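Local coordinates for protein 1-pyrroline-5-carboxylate dehydrogenase (Thermus thermophilus, PDB 1UZB) that probably catalyses the NAD-dependent oxidation of 1-pyrroline-5-carboxylate, by way of glutamate semialdehyde, to glutamate in proline breakdown, at residues V195-V200 against R504-M509; L305-V310 against L343-R348. All blocks are in the same frame, centred on the assembly; numbering follows the deposited sequence.

Interaction 1: V195-V200 against R504-M509; sequences VGPVAV and RLFLEM
One face of the Phe506 ring lies against the pyrrolidine of Pro197, whose CG stands 3.4 Å from the ring centroid and 16° off the ring normal. This is a CH-pi contact, shifted toward the rim, so that Pro197 CG is closest to Phe506 CE2, at 3.3 Å. Pro197 CB follows alongside, 3.7 Å from Phe506 CD2, and the two side chains run next to each other in the same direction. The ring is turned to the proline by placing Phe506 CG beside the backbone N (chi1 -54° in one of two conformers). Tyr502 meets the same ring edge-to-face, and Tyr286 approaches it at an intermediate tilt.

A second apolar touch continues the seam: Val200 CB is 3.7 Å from Leu507 CD2, and the Val200 methyl CG2 sits 3.8 Å from that same methyl. No hydrogen bond joins the two segments directly, but Asn202 ND2 donates to both Pro197 O and Phe506 O and so bridges them. The contact is buried and apolar, joining the end of helix 188-199 to the type I turn Arg504-Leu507 that leads into strand 507-515. Strands 203-207, 165-180 and 255-259 run parallel in what is probably the Rossmann-type NAD-binding domain of the aldehyde dehydrogenase fold. Nearby, Phe255 of strand 255-259 packs on Pro197, Ala149 of helix 128-149 on Val200, and strand 507-515 pairs antiparallel with strand 165-180.

Interaction 2: L305-V310 against L343-R348; sequences LAAEGV and LKRAER
Ala307 and Glu308 meet Arg345 in a small helix-to-helix contact at the margin of what is probably the catalytic domain of the aldehyde dehydrogenase fold. Helix 303-315 is the connection of a beta-alpha-beta crossover between the parallel strands 293-297 and 325-331, and helix 332-346 follows directly on the second of these. Only 132 Å² is buried between the segments. The closest pair of CA atoms, Glu308 CA and Arg345 CA, is 7.4 Å apart, and one long side chain spans the gap.

Arg345 does this with a chain that runs straight from CG to NE. Arg345 CD rests 3.8 Å from Ala307 CB, which is just as close to the neighbouring NE. Beyond it the guanidinium lies broadside to the other helix, with Glu308 CB over the centre of one face, 3.9 Å from Arg345 CZ. Val311, further along helix 303-315, also packs on Arg345. Replacing Arg345 by an alanine is likely to open a gap beside Ala307 and leave Glu308 CB without the flat group that lies over it.

The opposite charges do not pair. Glu308 sets its CG anti to the backbone N (chi1 -166°) and then bends at chi2, which leads the carboxylate off the arginine, its plane 87° from that of the guanidinium. Any electrostatic attraction is therefore probably long-range and modest: Glu308 OE2 stays 5.7 Å from Arg345 NH1.

In the fold
Interactions 1 and 2 lie on opposite sides of the chain's centre, with centres 41 Å apart and nearest atoms about 28 Å apart. Along the sequence, both segments of interaction 2 fall within the 303 residues that separate the two segments of interaction 1. The first ties the returning C-terminal strand to what is probably the NAD-binding domain, close to the second subunit, where Arg504 forms a salt bridge with Asp501 of that neighbouring chain. The second probably belongs to the catalytic domain and touches no other chain. In aldehyde dehydrogenases the active site lies in the cleft between these two domains, and neither contact is known to reach it.

Interaction 1: V195-V200 against R504-M509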
loop_
_atom_site.group_PDB
_atom_site.type_symbol
_atom_site.label_atom_id
_atom_site.label_comp_id
_atom_site.label_asym_id
_atom_site.label_seq_id
_atom_site.Cartn_x
_atom_site.Cartn_y
_atom_site.Cartn_z
ATOM N N VAL A 195 10.541 26.121 -13.546
ATOM C CA VAL A 195 10.156 25.617 -12.233
ATOM C C VAL A 195 10.384 24.133 -11.993
ATOM O O VAL A 195 10.518 23.718 -10.846
ATOM C CB VAL A 195 8.678 25.989 -11.888
ATOM C CG1 VAL A 195 8.493 27.501 -11.968
ATOM C CG2 VAL A 195 7.709 25.282 -12.815
ATOM N N GLY A 196 10.434 23.334 -13.054
ATOM C CA GLY A 196 10.684 21.912 -12.873
ATOM C C GLY A 196 12.062 21.725 -12.254
ATOM O O GLY A 196 12.196 21.145 -11.172
ATOM N N PRO A 197 13.119 22.210 -12.922
ATOM C CA PRO A 197 14.477 22.071 -12.380
ATOM C C PRO A 197 14.639 22.749 -11.016
ATOM O O PRO A 197 15.263 22.203 -10.105
ATOM C CB PRO A 197 15.342 22.738 -13.447
ATOM C CG PRO A 197 14.575 22.472 -14.713
ATOM C CD PRO A 197 13.148 22.729 -14.302
ATOM N N VAL A 198 14.067 23.938 -10.883
ATOM C CA VAL A 198 14.158 24.704 -9.644
ATOM C C VAL A 198 13.472 24.021 -8.463
ATOM O O VAL A 198 13.963 24.076 -7.338
ATOM C CB VAL A 198 13.560 26.121 -9.844
ATOM C CG1 VAL A 198 13.346 26.815 -8.505
ATOM C CG2 VAL A 198 14.492 26.946 -10.719
ATOM N N ALA A 199 12.346 23.367 -8.721
ATOM C CA ALA A 199 11.597 22.698 -7.663
ATOM C C ALA A 199 12.436 21.715 -6.859
ATOM O O ALA A 199 12.308 21.633 -5.632
ATOM C CB ALA A 199 10.391 21.979 -8.257
ATOM N N VAL A 200 13.301 20.975 -7.543
ATOM C CA VAL A 200 14.124 19.985 -6.870
ATOM C C VAL A 200 15.503 20.466 -6.431
ATOM O O VAL A 200 16.346 19.657 -6.038
ATOM C CB VAL A 200 14.272 18.705 -7.731
ATOM C CG1 VAL A 200 12.911 18.041 -7.903
ATOM C CG2 VAL A 200 14.886 19.044 -9.082
ATOM N N ARG A 504 13.143 13.796 -12.635
ATOM C CA ARG A 504 14.290 12.900 -12.498
ATOM C C ARG A 504 15.449 13.354 -13.390
ATOM O O ARG A 504 16.618 13.096 -13.093
ATOM C CB ARG A 504 13.889 11.471 -12.878
ATOM C CG ARG A 504 15.024 10.453 -12.788
ATOM C CD ARG A 504 15.473 10.273 -11.353
ATOM N NE ARG A 504 16.594 9.346 -11.220
ATOM C CZ ARG A 504 17.860 9.652 -11.482
ATOM N NH1 ARG A 504 18.802 8.733 -11.322
ATOM N NH2 ARG A 504 18.192 10.871 -11.897
ATOM N N LEU A 505 15.110 14.024 -14.488
ATOM C CA LEU A 505 16.103 14.513 -15.437
ATOM C C LEU A 505 17.021 15.575 -14.842
ATOM O O LEU A 505 18.130 15.800 -15.335
ATOM C CB LEU A 505 15.398 15.102 -16.658
ATOM C CG LEU A 505 14.483 14.161 -17.443
ATOM C CD1 LEU A 505 13.730 14.963 -18.488
ATOM C CD2 LEU A 505 15.297 13.054 -18.084
ATOM N N PHE A 506 16.568 16.219 -13.774
ATOM C CA PHE A 506 17.339 17.286 -13.151
ATOM C C PHE A 506 17.937 16.891 -11.805
ATOM O O PHE A 506 18.252 17.745 -10.972
ATOM C CB PHE A 506 16.450 18.524 -13.015
ATOM C CG PHE A 506 15.829 18.939 -14.321
ATOM C CD1 PHE A 506 14.576 18.464 -14.699
ATOM C CD2 PHE A 506 16.534 19.737 -15.212
ATOM C CE1 PHE A 506 14.039 18.778 -15.946
ATOM C CE2 PHE A 506 16.007 20.056 -16.459
ATOM C CZ PHE A 506 14.757 19.575 -16.826
ATOM N N LEU A 507 18.119 15.586 -11.618
ATOM C CA LEU A 507 18.670 15.034 -10.388
ATOM C C LEU A 507 19.718 13.968 -10.678
ATOM O O LEU A 507 19.708 13.341 -11.740
ATOM C CB LEU A 507 17.559 14.370 -9.569
ATOM C CG LEU A 507 16.424 15.250 -9.053
ATOM C CD1 LEU A 507 15.263 14.376 -8.600
ATOM C CD2 LEU A 507 16.933 16.115 -7.909
ATOM N N GLU A 508 20.627 13.780 -9.729
ATOM C CA GLU A 508 21.619 12.722 -9.820
ATOM C C GLU A 508 21.500 11.967 -8.495
ATOM O O GLU A 508 20.952 12.500 -7.524
ATOM C CB GLU A 508 23.036 13.268 -10.087
ATOM C CG GLU A 508 23.566 14.365 -9.184
ATOM C CD GLU A 508 24.860 14.961 -9.735
ATOM O OE1 GLU A 508 25.382 14.426 -10.738
ATOM O OE2 GLU A 508 25.359 15.956 -9.169
ATOM N N MET A 509 21.975 10.727 -8.456
ATOM C CA MET A 509 21.845 9.906 -7.256
ATOM C C MET A 509 23.146 9.619 -6.528
ATOM O O MET A 509 24.181 9.373 -7.149
ATOM C CB MET A 509 21.186 8.571 -7.618
ATOM C CG MET A 509 20.751 7.744 -6.411
ATOM S SD MET A 509 20.458 5.990 -6.769
ATOM C CE MET A 509 19.141 6.081 -7.966
#

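Interaction 2: L305-V310 against L343-R348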
loop_
_atom_site.group_PDB
_atom_site.type_symbol
_atom_site.label_atom_id
_atom_site.label_comp_id
_atom_site.label_asym_id
_atom_site.label_seq_id
_atom_site.Cartn_x
_atom_site.Cartn_y
_atom_site.Cartn_z
ATOM N N LEU A 305 -17.191 14.843 -36.628
ATOM C CA LEU A 305 -16.356 14.963 -35.442
ATOM C C LEU A 305 -14.904 15.111 -35.885
ATOM O O LEU A 305 -14.162 15.934 -35.352
ATOM C CB LEU A 305 -16.492 13.718 -34.570
ATOM C CG LEU A 305 -15.783 13.780 -33.214
ATOM C CD1 LEU A 305 -16.573 14.673 -32.262
ATOM C CD2 LEU A 305 -15.655 12.378 -32.641
ATOM N N ALA A 306 -14.506 14.309 -36.868
ATOM C CA ALA A 306 -13.141 14.350 -37.379
ATOM C C ALA A 306 -12.798 15.707 -37.992
ATOM O O ALA A 306 -11.754 16.279 -37.696
ATOM C CB ALA A 306 -12.937 13.250 -38.409
ATOM N N ALA A 307 -13.675 16.220 -38.846
ATOM C CA ALA A 307 -13.424 17.507 -39.491
ATOM C C ALA A 307 -13.226 18.625 -38.465
ATOM O O ALA A 307 -12.341 19.471 -38.616
ATOM C CB ALA A 307 -14.574 17.853 -40.435
ATOM N N GLU A 308 -14.047 18.625 -37.422
ATOM C CA GLU A 308 -13.944 19.636 -36.376
ATOM C C GLU A 308 -12.595 19.524 -35.656
ATOM O O GLU A 308 -11.908 20.526 -35.452
ATOM C CB GLU A 308 -15.099 19.461 -35.384
ATOM C CG GLU A 308 -15.328 20.618 -34.421
ATOM C CD GLU A 308 -14.239 20.754 -33.381
ATOM O OE1 GLU A 308 -13.780 19.717 -32.859
ATOM O OE2 GLU A 308 -13.853 21.901 -33.074
ATOM N N GLY A 309 -12.224 18.299 -35.282
ATOM C CA GLY A 309 -10.966 18.075 -34.589
ATOM C C GLY A 309 -9.757 18.417 -35.441
ATOM O O GLY A 309 -8.739 18.893 -34.934
ATOM N N VAL A 310 -9.860 18.168 -36.741
ATOM C CA VAL A 310 -8.777 18.476 -37.661
ATOM C C VAL A 310 -8.603 19.987 -37.775
ATOM O O VAL A 310 -7.485 20.493 -37.724
ATOM C CB VAL A 310 -9.057 17.886 -39.059
ATOM C CG1 VAL A 310 -8.077 18.454 -40.074
ATOM C CG2 VAL A 310 -8.949 16.375 -39.006
ATOM N N LEU A 343 -12.872 21.503 -45.594
ATOM C CA LEU A 343 -12.857 22.724 -46.390
ATOM C C LEU A 343 -14.005 23.654 -46.015
ATOM O O LEU A 343 -13.811 24.860 -45.875
ATOM C CB LEU A 343 -12.924 22.389 -47.883
ATOM C CG LEU A 343 -11.686 21.697 -48.457
ATOM C CD1 LEU A 343 -11.921 21.341 -49.918
ATOM C CD2 LEU A 343 -10.473 22.614 -48.313
ATOM N N LYS A 344 -15.198 23.090 -45.847
ATOM C CA LYS A 344 -16.366 23.887 -45.486
ATOM C C LYS A 344 -16.170 24.582 -44.141
ATOM O O LYS A 344 -16.541 25.744 -43.972
ATOM C CB LYS A 344 -17.617 23.006 -45.423
ATOM C CG LYS A 344 -17.992 22.312 -46.730
ATOM C CD LYS A 344 -18.150 23.284 -47.892
ATOM C CE LYS A 344 -16.836 23.488 -48.633
ATOM N NZ LYS A 344 -16.303 22.204 -49.174
ATOM N N ARG A 345 -15.586 23.865 -43.186
ATOM C CA ARG A 345 -15.342 24.421 -41.859
ATOM C C ARG A 345 -14.219 25.451 -41.876
ATOM O O ARG A 345 -14.345 26.529 -41.304
ATOM C CB ARG A 345 -14.986 23.304 -40.872
ATOM C CG ARG A 345 -16.163 22.467 -40.402
ATOM C CD ARG A 345 -15.696 21.329 -39.503
ATOM N NE ARG A 345 -16.812 20.552 -38.966
ATOM C CZ ARG A 345 -17.621 20.972 -37.998
ATOM N NH1 ARG A 345 -17.445 22.166 -37.449
ATOM N NH2 ARG A 345 -18.614 20.198 -37.581
ATOM N N ALA A 346 -13.118 25.115 -42.539
ATOM C CA ALA A 346 -11.968 26.006 -42.600
ATOM C C ALA A 346 -12.238 27.327 -43.307
ATOM O O ALA A 346 -11.680 28.356 -42.931
ATOM C CB ALA A 346 -10.792 25.293 -43.263
ATOM N N GLU A 347 -13.086 27.311 -44.330
ATOM C CA GLU A 347 -13.373 28.542 -45.058
ATOM C C GLU A 347 -14.224 29.523 -44.256
ATOM O O GLU A 347 -14.349 30.689 -44.632
ATOM C CB GLU A 347 -14.055 28.226 -46.396
ATOM C CG GLU A 347 -15.414 27.563 -46.285
ATOM C CD GLU A 347 -16.024 27.262 -47.645
ATOM O OE1 GLU A 347 -17.133 26.687 -47.688
ATOM O OE2 GLU A 347 -15.395 27.598 -48.671
ATOM N N ARG A 348 -14.799 29.060 -43.149
ATOM C CA ARG A 348 -15.633 29.924 -42.316
ATOM C C ARG A 348 -14.853 30.553 -41.164
ATOM O O ARG A 348 -15.388 31.367 -40.411
ATOM C CB ARG A 348 -16.818 29.142 -41.741
ATOM C CG ARG A 348 -17.729 28.512 -42.780
ATOM C CD ARG A 348 -19.107 28.244 -42.196
ATOM N NE ARG A 348 -19.049 27.512 -40.933
ATOM C CZ ARG A 348 -18.641 26.252 -40.811
ATOM N NH1 ARG A 348 -18.249 25.572 -41.879
ATOM N NH2 ARG A 348 -18.628 25.672 -39.618
#